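PDB 6XJJ: 2-oxoglutarate-dependent dioxygenase tropC from Talaromyces stipitatus, which uses iron and 2-oxoglutarate to oxidise a dearomatised hydroxycyclohexadione-type intermediate in fungal tropolone biosynthesis, probably expanding it to the seven-membered tropolone ring. Local coordinates for residues 42-47 with 63-68; 106-111 with 165-170; 259-264 with 272-277; 179-184 with 312-317; 202-207 with 294-299. All blocks are in the same frame, centred on the assembly; numbering follows the deposited sequence.

Overall arrangement
Contact 1 (42-47 with 63-68) ties helix 56-72 to the edge strand of the eight-stranded sheet, and contact 4 packs helix 171-204 on strand 311-318 of that same sheet, their centres about 21 Å apart. Contact 5 sits at the C-terminal end of helix 171-204 and touches contact 1, with about 15 Å between centres. Contact 2 lies on the opposite side of the chain's centre, its own centre about 39 Å from that of contact 1. Contact 3, a hairpin of the smaller sheet near the iron, falls in sequence between the two halves of contacts 4 and 5. Helix 171-204 thus starts just after contact 2, packs in contact 4 and ends in contact 5.

Contact 1: 42-47 with 63-68; sequences PTVDIS and VEEVRS
Val44 presents its two methyls to the helix, and Glu65 and Val66 receive them. Val44 CG1, which stands anti to the backbone N (chi1 -178°), reaches between the two helix residues: it lies 3.5 Å from Glu65 OE1 and 3.7 Å from Val66 CG2. The other methyl, Val44 CG2, rests 3.8 Å from Glu65 CB. Glu65 touches the valine at both ends, with CB against the two methyls and OE1 against CG1; the two side chains run alongside each other, pointing opposite ways. Val66 instead crosses Val44 at about a right angle, and those two share a single methyl-to-methyl touch. The backbones come to 6.3 Å at Val44 CA and Glu65 CA. Strand 43-45, helix 56-72 and strand 75-79 make a beta-alpha-beta crossover: the two strands are adjacent and parallel, and the helix between them returns close to antiparallel, its segment axis at 148° to that of strand 43-45. Phe76 of the neighbouring strand touches both Val44 and Val66, which puts the valine pair in the layer between helix and sheet. At the far end of strand 43-45 the chain turns into the next helix through an Asx turn, where Asp45 OD1 accepts from Ser47 N at 2.8 Å, approached from above the carboxylate plane, and from Ser47 OG through its syn lone pair.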
# COMPACT_ATOMS: atom_id res chain seq x y z
N PRO A 42 -14.00 9.14 -2.79
CA PRO A 42 -13.90 9.85 -4.07
C PRO A 42 -12.79 9.29 -4.96
O PRO A 42 -11.91 8.55 -4.53
CB PRO A 42 -13.58 11.29 -3.65
CG PRO A 42 -12.89 11.16 -2.35
CD PRO A 42 -13.46 9.94 -1.68
N THR A 43 -12.88 9.68 -6.23
CA THR A 43 -11.86 9.40 -7.24
C THR A 43 -11.20 10.71 -7.65
O THR A 43 -11.89 11.69 -7.93
CB THR A 43 -12.47 8.74 -8.48
OG1 THR A 43 -13.06 7.48 -8.13
CG2 THR A 43 -11.42 8.54 -9.56
N VAL A 44 -9.87 10.72 -7.70
CA VAL A 44 -9.11 11.90 -8.08
C VAL A 44 -8.23 11.55 -9.27
O VAL A 44 -7.47 10.58 -9.23
CB VAL A 44 -8.25 12.43 -6.92
CG1 VAL A 44 -7.50 13.68 -7.36
CG2 VAL A 44 -9.11 12.71 -5.72
N ASP A 45 -8.33 12.36 -10.32
CA ASP A 45 -7.53 12.20 -11.52
C ASP A 45 -6.34 13.15 -11.43
O ASP A 45 -6.52 14.37 -11.36
CB ASP A 45 -8.39 12.50 -12.75
CG ASP A 45 -7.63 12.33 -14.06
OD1 ASP A 45 -6.41 12.05 -14.01
OD2 ASP A 45 -8.25 12.48 -15.14
N ILE A 46 -5.13 12.59 -11.42
CA ILE A 46 -3.92 13.39 -11.32
C ILE A 46 -3.30 13.71 -12.68
O ILE A 46 -2.20 14.27 -12.73
CB ILE A 46 -2.88 12.71 -10.41
CG1 ILE A 46 -2.40 11.39 -11.02
CG2 ILE A 46 -3.48 12.46 -9.03
CD1 ILE A 46 -1.16 10.80 -10.34
N SER A 47 -3.98 13.38 -13.78
CA SER A 47 -3.45 13.64 -15.12
C SER A 47 -2.81 15.02 -15.22
O SER A 47 -1.70 15.16 -15.73
CB SER A 47 -4.57 13.51 -16.15
OG SER A 47 -5.05 12.18 -16.23
N VAL A 63 -4.54 19.25 -6.53
CA VAL A 63 -4.15 19.44 -5.13
C VAL A 63 -5.38 19.58 -4.24
O VAL A 63 -5.43 19.03 -3.14
CB VAL A 63 -3.22 20.67 -5.01
CG1 VAL A 63 -2.89 20.97 -3.56
CG2 VAL A 63 -1.96 20.43 -5.79
N GLU A 64 -6.39 20.32 -4.70
CA GLU A 64 -7.62 20.48 -3.93
C GLU A 64 -8.30 19.13 -3.68
O GLU A 64 -8.63 18.80 -2.54
CB GLU A 64 -8.58 21.42 -4.65
CG GLU A 64 -8.18 22.89 -4.63
CD GLU A 64 -8.10 23.46 -3.23
OE1 GLU A 64 -8.86 23.01 -2.34
OE2 GLU A 64 -7.31 24.39 -3.01
N GLU A 65 -8.54 18.36 -4.75
CA GLU A 65 -9.25 17.09 -4.59
C GLU A 65 -8.48 16.13 -3.69
O GLU A 65 -9.10 15.39 -2.90
CB GLU A 65 -9.50 16.48 -5.97
CG GLU A 65 -10.54 17.25 -6.78
CD GLU A 65 -10.68 16.75 -8.20
OE1 GLU A 65 -9.88 15.87 -8.61
OE2 GLU A 65 -11.57 17.23 -8.93
N VAL A 66 -7.15 16.12 -3.76
CA VAL A 66 -6.36 15.20 -2.95
C VAL A 66 -6.37 15.62 -1.48
O VAL A 66 -6.82 14.86 -0.61
CB VAL A 66 -4.92 15.11 -3.49
CG1 VAL A 66 -4.05 14.25 -2.57
CG2 VAL A 66 -4.92 14.54 -4.90
N ARG A 67 -5.86 16.82 -1.19
CA ARG A 67 -5.82 17.31 0.19
C ARG A 67 -7.17 17.08 0.87
O ARG A 67 -7.23 16.76 2.06
CB ARG A 67 -5.48 18.81 0.22
CG ARG A 67 -6.70 19.66 -0.12
CD ARG A 67 -6.51 21.15 -0.38
NE ARG A 67 -5.94 21.91 0.73
CZ ARG A 67 -5.96 23.23 0.81
NH1 ARG A 67 -6.61 23.94 -0.11
NH2 ARG A 67 -5.41 23.86 1.84
N SER A 68 -8.25 17.22 0.10
CA SER A 68 -9.61 17.17 0.63
C SER A 68 -10.04 15.74 0.93
O SER A 68 -10.62 15.47 1.98
CB SER A 68 -10.56 17.84 -0.35
OG SER A 68 -11.91 17.76 0.07

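Contact 2: 106-111 with 165-170; sequences KMKISV and WPEGLS
Ile109 leans on the Trp165 carbonyl and on Pro166, backbone and ring, and each of its branches has a separate target. From CB, the short branch stands beside the backbone N and puts Ile109 CG2 3.7 Å from Trp165 O. The long branch starts at CG1, which is lodged between the backbone N and the carbonyl carbon (chi1 58°), and then extends so that Ile109 CD1 comes 3.8 Å from Pro166 N and 4.0 Å from Pro166 CD. Beyond this pair, Ile109 also packs on Leu164 and Phe142, and Pro166 on Phe174, so the isoleucine packs the chain following helix 103-107 against the loop that leads to helix 171-204. Outside lies a charged pair: the extended Lys108 chain crosses Glu167 at a slant, with Lys108 CD and Lys108 NZ each 3.4 Å from Glu167 OE2. The hydrogen bond in this salt bridge is weak and both residues are exposed; the buried isoleucine carries the apolar part of the contact, while the charges probably add only a modest attraction.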
# COMPACT_ATOMS: atom_id res chain seq x y z
N LYS A 106 6.61 -22.46 -0.52
CA LYS A 106 6.65 -21.08 -0.07
C LYS A 106 7.37 -20.96 1.27
O LYS A 106 8.14 -20.01 1.49
CB LYS A 106 5.23 -20.54 0.09
CG LYS A 106 4.31 -20.74 -1.08
CD LYS A 106 2.91 -20.28 -0.73
CE LYS A 106 1.85 -21.01 -1.52
NZ LYS A 106 0.48 -20.64 -1.06
N MET A 107 7.11 -21.89 2.19
CA MET A 107 7.71 -21.83 3.52
C MET A 107 9.23 -21.89 3.47
O MET A 107 9.88 -21.52 4.46
CB MET A 107 7.15 -22.96 4.38
CG MET A 107 5.68 -22.80 4.77
SD MET A 107 5.36 -21.44 5.92
CE MET A 107 6.13 -22.06 7.41
N LYS A 108 9.82 -22.34 2.36
CA LYS A 108 11.27 -22.31 2.23
C LYS A 108 11.83 -20.89 2.25
O LYS A 108 13.03 -20.72 2.49
CB LYS A 108 11.71 -23.03 0.94
CG LYS A 108 11.75 -24.55 1.06
CD LYS A 108 12.03 -25.21 -0.29
CE LYS A 108 12.25 -26.71 -0.11
NZ LYS A 108 12.38 -27.44 -1.41
N ILE A 109 11.00 -19.88 2.01
CA ILE A 109 11.42 -18.49 2.16
C ILE A 109 10.50 -17.80 3.15
O ILE A 109 10.20 -16.60 3.01
CB ILE A 109 11.43 -17.74 0.81
CG1 ILE A 109 10.05 -17.78 0.16
CG2 ILE A 109 12.49 -18.33 -0.11
CD1 ILE A 109 9.91 -16.88 -1.06
N SER A 110 10.03 -18.54 4.15
CA SER A 110 9.17 -17.97 5.18
C SER A 110 9.89 -16.83 5.89
O SER A 110 11.12 -16.81 6.01
CB SER A 110 8.76 -19.05 6.18
OG SER A 110 9.88 -19.60 6.84
N VAL A 111 9.10 -15.88 6.39
CA VAL A 111 9.65 -14.61 6.86
C VAL A 111 10.64 -14.82 8.01
O VAL A 111 11.59 -14.04 8.17
CB VAL A 111 8.50 -13.66 7.27
CG1 VAL A 111 7.83 -14.11 8.57
CG2 VAL A 111 8.98 -12.21 7.36
N TRP A 165 13.69 -14.73 -2.43
CA TRP A 165 13.03 -15.02 -3.69
C TRP A 165 12.82 -16.52 -3.86
O TRP A 165 13.69 -17.31 -3.48
CB TRP A 165 13.86 -14.49 -4.87
CG TRP A 165 14.03 -12.99 -4.88
CD1 TRP A 165 15.15 -12.30 -4.51
CD2 TRP A 165 13.05 -12.00 -5.22
NE1 TRP A 165 14.94 -10.95 -4.63
CE2 TRP A 165 13.65 -10.74 -5.06
CE3 TRP A 165 11.72 -12.07 -5.66
CZ2 TRP A 165 12.97 -9.55 -5.32
CZ3 TRP A 165 11.04 -10.88 -5.91
CH2 TRP A 165 11.67 -9.64 -5.75
N PRO A 166 11.68 -16.94 -4.41
CA PRO A 166 11.41 -18.38 -4.52
C PRO A 166 12.29 -19.04 -5.56
O PRO A 166 12.35 -18.62 -6.72
CB PRO A 166 9.93 -18.42 -4.92
CG PRO A 166 9.70 -17.14 -5.63
CD PRO A 166 10.59 -16.12 -4.97
N GLU A 167 12.99 -20.10 -5.13
CA GLU A 167 13.88 -20.83 -6.03
C GLU A 167 13.14 -21.41 -7.23
O GLU A 167 13.72 -21.57 -8.31
CB GLU A 167 14.59 -21.95 -5.28
CG GLU A 167 13.64 -22.99 -4.71
CD GLU A 167 14.36 -24.10 -3.98
OE1 GLU A 167 15.59 -24.22 -4.17
OE2 GLU A 167 13.71 -24.86 -3.23
N GLY A 168 11.87 -21.78 -7.05
CA GLY A 168 11.13 -22.46 -8.09
C GLY A 168 10.56 -21.59 -9.19
O GLY A 168 9.88 -22.11 -10.08
N LEU A 169 10.80 -20.28 -9.15
CA LEU A 169 10.37 -19.37 -10.20
C LEU A 169 11.58 -18.70 -10.85
O LEU A 169 12.58 -18.42 -10.18
CB LEU A 169 9.40 -18.31 -9.66
CG LEU A 169 8.07 -18.83 -9.09
CD1 LEU A 169 7.20 -17.67 -8.58
CD2 LEU A 169 7.31 -19.66 -10.11
N SER A 170 11.47 -18.46 -12.15
CA SER A 170 12.53 -17.80 -12.90
C SER A 170 12.49 -16.29 -12.66
O SER A 170 11.43 -15.72 -12.40
CB SER A 170 12.40 -18.09 -14.39
OG SER A 170 11.20 -17.55 -14.92

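Contact 3: 259-264 with 272-277; sequences KGLEVW and IPVPVI
Strands 261-265 and 270-273 run antiparallel as a hairpin, with Glu262 opposite Pro273 as a non-hydrogen-bonded pair and Val263 and Ile272 as a hydrogen-bonded one, in which Val263 N donates to Ile272 O at 2.7 Å, in the carbonyl plane, and Ile272 N returns the bond to Val263 O. One step further Val274 N reaches Leu261 O at 3.0 Å in a nearly straight bond (169° at the hydrogen), although the donor stands tilted from the carbonyl plane; Pro273 between them has no N-H to give, which suits its place. Val274 is the side chain most engaged: Val274 CG2 touches Val263 CG2 at 3.6 Å, while Val274 CB lies 3.7 Å from Leu261 CD2. Leu261 gets there with CG anti to its backbone N (chi1 -179°), and its side chain crosses that of Val274 at a slant. On the other face Glu262 OE2 forms a salt bridge with Arg303 NE of strand 302-304. The hairpin is one part of a three-stranded sheet in the double-stranded beta-helix that holds the iron. Strand 302-304 flanks it on the side away from 270-273, and its His302, one of the iron ligands, touches Val263; Leu261 brings its side chain to about 6 Å from the metal. From strand 75-79 of the larger sheet, Phe75 packs on both Val263 and Val274.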
# COMPACT_ATOMS: atom_id res chain seq x y z
N LYS A 259 -14.50 -7.57 -4.07
CA LYS A 259 -14.73 -6.51 -3.10
C LYS A 259 -14.31 -7.04 -1.73
O LYS A 259 -13.81 -8.17 -1.61
CB LYS A 259 -16.20 -6.04 -3.11
CG LYS A 259 -17.23 -7.04 -2.61
CD LYS A 259 -18.65 -6.52 -2.80
CE LYS A 259 -19.67 -7.36 -2.06
NZ LYS A 259 -19.47 -8.83 -2.26
N GLY A 260 -14.47 -6.21 -0.71
CA GLY A 260 -14.08 -6.58 0.63
C GLY A 260 -13.51 -5.43 1.42
O GLY A 260 -13.71 -5.34 2.63
N LEU A 261 -12.81 -4.52 0.74
CA LEU A 261 -12.18 -3.41 1.43
C LEU A 261 -13.22 -2.37 1.86
O LEU A 261 -14.02 -1.91 1.03
CB LEU A 261 -11.13 -2.76 0.53
CG LEU A 261 -10.34 -1.58 1.11
CD1 LEU A 261 -9.49 -2.04 2.28
CD2 LEU A 261 -9.48 -0.92 0.04
N GLU A 262 -13.20 -2.01 3.14
CA GLU A 262 -14.10 -1.00 3.67
C GLU A 262 -13.37 -0.15 4.70
O GLU A 262 -12.40 -0.59 5.33
CB GLU A 262 -15.37 -1.63 4.26
CG GLU A 262 -15.14 -2.66 5.35
CD GLU A 262 -16.43 -3.33 5.79
OE1 GLU A 262 -17.51 -2.79 5.49
OE2 GLU A 262 -16.36 -4.39 6.44
N VAL A 263 -13.86 1.08 4.88
CA VAL A 263 -13.16 2.13 5.60
C VAL A 263 -14.12 2.73 6.62
O VAL A 263 -15.28 3.00 6.31
CB VAL A 263 -12.65 3.23 4.64
CG1 VAL A 263 -12.07 4.43 5.39
CG2 VAL A 263 -11.60 2.66 3.67
N TRP A 264 -13.62 2.95 7.84
CA TRP A 264 -14.45 3.50 8.91
C TRP A 264 -14.47 5.02 8.83
O TRP A 264 -13.41 5.66 8.86
CB TRP A 264 -13.93 3.04 10.27
CG TRP A 264 -14.69 3.67 11.43
CD1 TRP A 264 -14.28 4.72 12.20
CD2 TRP A 264 -15.97 3.27 11.93
NE1 TRP A 264 -15.23 5.00 13.15
CE2 TRP A 264 -16.28 4.13 13.01
CE3 TRP A 264 -16.90 2.28 11.59
CZ2 TRP A 264 -17.46 4.03 13.74
CZ3 TRP A 264 -18.07 2.18 12.31
CH2 TRP A 264 -18.34 3.05 13.37
N ILE A 272 -17.45 2.46 5.03
CA ILE A 272 -17.74 2.77 3.63
C ILE A 272 -17.03 1.73 2.77
O ILE A 272 -15.86 1.41 3.05
CB ILE A 272 -17.26 4.17 3.21
CG1 ILE A 272 -17.74 5.24 4.19
CG2 ILE A 272 -17.83 4.50 1.84
CD1 ILE A 272 -17.06 6.58 3.96
N PRO A 273 -17.64 1.20 1.72
CA PRO A 273 -16.88 0.35 0.80
C PRO A 273 -15.97 1.19 -0.07
O PRO A 273 -16.23 2.36 -0.36
CB PRO A 273 -17.97 -0.34 -0.03
CG PRO A 273 -19.08 0.63 -0.04
CD PRO A 273 -19.05 1.32 1.30
N VAL A 274 -14.85 0.58 -0.46
CA VAL A 274 -13.95 1.17 -1.44
C VAL A 274 -14.21 0.46 -2.77
O VAL A 274 -13.84 -0.71 -2.92
CB VAL A 274 -12.48 1.03 -1.02
CG1 VAL A 274 -11.58 1.62 -2.10
CG2 VAL A 274 -12.25 1.72 0.30
N PRO A 275 -14.84 1.12 -3.74
CA PRO A 275 -15.17 0.43 -4.99
C PRO A 275 -13.92 0.13 -5.81
O PRO A 275 -12.97 0.92 -5.85
CB PRO A 275 -16.09 1.41 -5.71
CG PRO A 275 -15.65 2.75 -5.22
CD PRO A 275 -15.20 2.55 -3.80
N VAL A 276 -13.93 -1.03 -6.47
CA VAL A 276 -12.89 -1.37 -7.44
C VAL A 276 -13.11 -0.51 -8.68
O VAL A 276 -14.03 -0.76 -9.47
CB VAL A 276 -12.91 -2.87 -7.79
CG1 VAL A 276 -11.93 -3.17 -8.91
CG2 VAL A 276 -12.52 -3.68 -6.59
N ILE A 277 -12.28 0.52 -8.85
CA ILE A 277 -12.36 1.41 -10.00
C ILE A 277 -11.39 0.92 -11.07
O ILE A 277 -10.30 0.42 -10.78
CB ILE A 277 -12.06 2.87 -9.61
CG1 ILE A 277 -13.09 3.37 -8.58
CG2 ILE A 277 -12.03 3.76 -10.84
CD1 ILE A 277 -14.53 3.33 -9.07

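Contact 4: 179-184 with 312-317; sequences MEYRAL and YSVAFF
This is a buried helix-on-sheet packing, made without hydrogen bonds between the segments, in which Tyr181 and Arg182 of the long helix 171-204 lie against Val314 and Phe316 of strand 311-318. The strand belongs to the larger sheet of the double-stranded beta-helix, or jelly-roll, fold shared by iron and 2-oxoglutarate dioxygenases, and the helix covers the outside of that sheet. Because residues alternate along a strand, Val314 and Phe316 face the helix, whereas Phe317, next along the strand, points to the other side and touches the iron ligand Asp245. The side chain of Phe316 is about 11 Å from the bound iron ion. Tyr181 swings its ring out from the helix with CG anti to the backbone N (chi1 -175°), which carries the ring toward the strand. There Tyr181 CE2 meets Val314 CG1 at 3.6 Å, and the two side chains meet head on. Met222 of the neighbouring strand packs on Tyr181, Arg182 and Val314 alike, and Leu253 supports Tyr181 from the strand on the other side. Arg182 sends its guanidinium beyond the contact, where NH2 hydrogen-bonds to Ile220 O, so this buried charge has a backbone partner. Its own carbonyl is met from the strand: Phe316 CE2 sits 3.7 Å from Arg182 O.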
# COMPACT_ATOMS: atom_id res chain seq x y z
N MET A 179 10.12 -6.39 -9.21
CA MET A 179 10.97 -5.22 -9.00
C MET A 179 10.63 -4.08 -9.96
O MET A 179 10.74 -2.91 -9.58
CB MET A 179 12.44 -5.61 -9.14
CG MET A 179 12.95 -6.60 -8.10
SD MET A 179 12.72 -6.09 -6.38
CE MET A 179 13.63 -4.54 -6.35
N GLU A 180 10.22 -4.40 -11.19
CA GLU A 180 9.77 -3.35 -12.10
C GLU A 180 8.52 -2.65 -11.57
O GLU A 180 8.43 -1.42 -11.59
CB GLU A 180 9.50 -3.91 -13.50
CG GLU A 180 10.74 -4.32 -14.29
CD GLU A 180 10.39 -4.90 -15.65
OE1 GLU A 180 9.18 -5.04 -15.93
OE2 GLU A 180 11.31 -5.23 -16.42
N TYR A 181 7.55 -3.43 -11.08
CA TYR A 181 6.35 -2.83 -10.50
C TYR A 181 6.71 -1.96 -9.30
O TYR A 181 6.18 -0.85 -9.14
CB TYR A 181 5.37 -3.93 -10.09
CG TYR A 181 4.04 -3.42 -9.59
CD1 TYR A 181 3.03 -3.10 -10.48
CD2 TYR A 181 3.81 -3.23 -8.23
CE1 TYR A 181 1.81 -2.64 -10.04
CE2 TYR A 181 2.59 -2.76 -7.78
CZ TYR A 181 1.59 -2.46 -8.69
OH TYR A 181 0.38 -1.99 -8.26
N ARG A 182 7.62 -2.44 -8.45
CA ARG A 182 8.14 -1.62 -7.35
C ARG A 182 8.62 -0.26 -7.84
O ARG A 182 8.35 0.76 -7.20
CB ARG A 182 9.27 -2.35 -6.62
CG ARG A 182 8.81 -3.52 -5.75
CD ARG A 182 10.00 -4.16 -5.03
NE ARG A 182 10.60 -3.19 -4.13
CZ ARG A 182 10.12 -2.89 -2.93
NH1 ARG A 182 9.02 -3.47 -2.46
NH2 ARG A 182 10.73 -1.98 -2.19
N ALA A 183 9.35 -0.23 -8.95
CA ALA A 183 9.86 1.04 -9.46
C ALA A 183 8.71 1.96 -9.87
O ALA A 183 8.71 3.15 -9.53
CB ALA A 183 10.79 0.79 -10.64
N LEU A 184 7.73 1.42 -10.60
CA LEU A 184 6.56 2.22 -10.94
C LEU A 184 5.86 2.71 -9.68
O LEU A 184 5.41 3.86 -9.64
CB LEU A 184 5.59 1.40 -11.80
CG LEU A 184 6.08 0.95 -13.17
CD1 LEU A 184 5.08 0.01 -13.81
CD2 LEU A 184 6.30 2.15 -14.06
N TYR A 312 -7.03 -11.20 -5.01
CA TYR A 312 -5.63 -10.79 -4.96
C TYR A 312 -5.57 -9.28 -4.81
O TYR A 312 -6.49 -8.56 -5.20
CB TYR A 312 -4.90 -11.23 -6.23
CG TYR A 312 -4.78 -12.72 -6.38
CD1 TYR A 312 -4.09 -13.49 -5.45
CD2 TYR A 312 -5.43 -13.38 -7.42
CE1 TYR A 312 -4.00 -14.86 -5.59
CE2 TYR A 312 -5.34 -14.75 -7.55
CZ TYR A 312 -4.63 -15.48 -6.64
OH TYR A 312 -4.55 -16.85 -6.77
N SER A 313 -4.47 -8.81 -4.22
CA SER A 313 -4.20 -7.38 -4.20
C SER A 313 -2.71 -7.18 -3.98
O SER A 313 -2.01 -8.06 -3.46
CB SER A 313 -5.03 -6.67 -3.12
OG SER A 313 -4.73 -7.16 -1.83
N VAL A 314 -2.22 -6.02 -4.41
CA VAL A 314 -0.82 -5.64 -4.23
C VAL A 314 -0.80 -4.33 -3.45
O VAL A 314 -1.36 -3.32 -3.90
CB VAL A 314 -0.08 -5.50 -5.57
CG1 VAL A 314 1.34 -5.01 -5.33
CG2 VAL A 314 -0.07 -6.83 -6.29
N ALA A 315 -0.16 -4.36 -2.29
CA ALA A 315 -0.12 -3.23 -1.38
C ALA A 315 1.32 -2.77 -1.29
O ALA A 315 2.21 -3.57 -0.96
CB ALA A 315 -0.66 -3.61 -0.00
N PHE A 316 1.56 -1.51 -1.61
CA PHE A 316 2.88 -0.91 -1.47
C PHE A 316 2.77 0.25 -0.50
O PHE A 316 1.76 0.97 -0.48
CB PHE A 316 3.48 -0.62 -2.89
CG PHE A 316 4.60 0.41 -2.99
CD1 PHE A 316 4.82 1.43 -2.08
CD2 PHE A 316 5.68 0.06 -3.78
CE1 PHE A 316 5.91 2.28 -2.19
CE2 PHE A 316 6.80 0.88 -3.86
CZ PHE A 316 6.91 1.97 -3.06
N PHE A 317 3.79 0.39 0.35
CA PHE A 317 3.74 1.38 1.41
C PHE A 317 5.04 2.17 1.41
O PHE A 317 6.10 1.67 1.03
CB PHE A 317 3.53 0.80 2.85
CG PHE A 317 2.56 -0.36 2.93
CD1 PHE A 317 2.69 -1.48 2.12
CD2 PHE A 317 1.40 -0.24 3.69
CE1 PHE A 317 1.78 -2.51 2.19
CE2 PHE A 317 0.47 -1.26 3.72
CZ PHE A 317 0.66 -2.39 2.97

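Contact 5: 202-207 with 294-299; sequences KAFGHP and GGYYRS
The hydroxyl of Tyr296 faces Ala203 and is held by Arg67, whose NE gives it a hydrogen bond from helix 56-72. Tyr296 OH sits 3.5 Å from Ala203 CB, and the same methyl is 3.5 Å from Tyr296 CZ, so the alanine touches the hydroxyl end of the ring. Nearer the backbone Phe204 takes over. It turns an edge to the face of Tyr296 in a T-shaped pair, centroids 5.0 Å apart and planes at 70°. Phe204 CE2 stands 3.8 Å above the Tyr296 plane, offset toward its rim, and Phe204 CZ is 3.7 Å from Tyr296 CD1. Helix 171-204 ends exactly here: Gly205, with a positive phi of 87°, is the first residue to leave helical geometry, and the loop between helix 287-292 and strand 302-304 of the dioxygenase core packs against that end. With CG of Phe204 beside the backbone N (chi1 -50°), one face of its ring lies against the preceding residue, Ala203 CB standing 3.7 Å above the centre of the Phe204 ring. Tyr296 also meets the next tyrosine along its edge, with CD2 over the face of the Tyr297 ring, while Tyr297 OH hydrogen-bonds to Leu196 O on the same long helix.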
# COMPACT_ATOMS: atom_id res chain seq x y z
N LYS A 202 -0.64 25.03 0.78
CA LYS A 202 -1.88 25.79 0.71
C LYS A 202 -2.54 25.89 2.07
O LYS A 202 -3.13 26.92 2.41
CB LYS A 202 -2.83 25.15 -0.30
CG LYS A 202 -2.42 25.33 -1.75
CD LYS A 202 -3.42 24.70 -2.70
CE LYS A 202 -4.73 25.45 -2.75
NZ LYS A 202 -4.61 26.83 -3.27
N ALA A 203 -2.45 24.83 2.88
CA ALA A 203 -3.14 24.82 4.16
C ALA A 203 -2.43 25.68 5.19
O ALA A 203 -3.06 26.55 5.82
CB ALA A 203 -3.28 23.38 4.69
N PHE A 204 -1.12 25.49 5.36
CA PHE A 204 -0.42 26.08 6.49
C PHE A 204 0.77 26.94 6.08
O PHE A 204 1.44 27.49 6.96
CB PHE A 204 0.06 24.99 7.45
CG PHE A 204 -1.01 24.00 7.83
CD1 PHE A 204 -2.08 24.38 8.62
CD2 PHE A 204 -0.91 22.68 7.45
CE1 PHE A 204 -3.06 23.46 8.97
CE2 PHE A 204 -1.87 21.76 7.80
CZ PHE A 204 -2.95 22.15 8.56
N GLY A 205 1.05 27.07 4.79
CA GLY A 205 2.04 28.01 4.31
C GLY A 205 3.47 27.53 4.27
O GLY A 205 4.38 28.35 4.06
N HIS A 206 3.72 26.24 4.47
CA HIS A 206 5.08 25.73 4.47
C HIS A 206 5.60 25.66 3.04
O HIS A 206 4.84 25.76 2.08
CB HIS A 206 5.14 24.35 5.12
CG HIS A 206 4.75 24.34 6.56
ND1 HIS A 206 3.43 24.28 6.97
CD2 HIS A 206 5.49 24.39 7.69
CE1 HIS A 206 3.38 24.28 8.29
NE2 HIS A 206 4.62 24.35 8.75
N PRO A 207 6.91 25.48 2.87
CA PRO A 207 7.44 25.23 1.53
C PRO A 207 6.78 24.01 0.92
O PRO A 207 6.54 23.01 1.59
CB PRO A 207 8.93 24.97 1.78
CG PRO A 207 9.22 25.66 3.06
CD PRO A 207 7.98 25.60 3.88
N GLY A 294 -1.25 17.86 11.22
CA GLY A 294 -1.97 18.07 12.47
C GLY A 294 -3.13 17.11 12.66
O GLY A 294 -4.10 17.44 13.35
N GLY A 295 -3.06 15.93 12.05
CA GLY A 295 -4.27 15.21 11.70
C GLY A 295 -4.92 15.73 10.44
O GLY A 295 -6.02 15.27 10.09
N TYR A 296 -4.27 16.66 9.75
CA TYR A 296 -4.86 17.28 8.56
C TYR A 296 -5.04 16.25 7.45
O TYR A 296 -6.06 16.26 6.75
CB TYR A 296 -3.98 18.44 8.11
CG TYR A 296 -4.47 19.18 6.89
CD1 TYR A 296 -5.51 20.08 6.98
CD2 TYR A 296 -3.87 18.99 5.66
CE1 TYR A 296 -5.96 20.77 5.87
CE2 TYR A 296 -4.30 19.66 4.54
CZ TYR A 296 -5.35 20.55 4.65
OH TYR A 296 -5.79 21.23 3.54
N TYR A 297 -4.08 15.34 7.30
CA TYR A 297 -4.25 14.14 6.49
C TYR A 297 -4.56 12.99 7.46
O TYR A 297 -3.74 12.67 8.32
CB TYR A 297 -3.01 13.86 5.64
CG TYR A 297 -2.71 14.95 4.61
CD1 TYR A 297 -3.73 15.62 3.95
CD2 TYR A 297 -1.40 15.29 4.28
CE1 TYR A 297 -3.46 16.61 3.01
CE2 TYR A 297 -1.12 16.28 3.34
CZ TYR A 297 -2.16 16.93 2.71
OH TYR A 297 -1.88 17.90 1.77
N ARG A 298 -5.75 12.40 7.33
CA ARG A 298 -6.23 11.42 8.30
C ARG A 298 -5.76 10.01 7.98
O ARG A 298 -5.79 9.57 6.83
CB ARG A 298 -7.76 11.42 8.35
CG ARG A 298 -8.44 12.64 8.95
CD ARG A 298 -9.94 12.32 9.12
NE ARG A 298 -10.10 11.11 9.94
CZ ARG A 298 -10.63 9.96 9.53
NH1 ARG A 298 -10.68 8.93 10.36
NH2 ARG A 298 -11.16 9.82 8.32
N SER A 299 -5.35 9.28 9.03
CA SER A 299 -5.19 7.83 8.97
C SER A 299 -6.48 7.18 9.48
O SER A 299 -6.84 7.34 10.65
CB SER A 299 -3.99 7.35 9.80
OG SER A 299 -3.87 5.94 9.75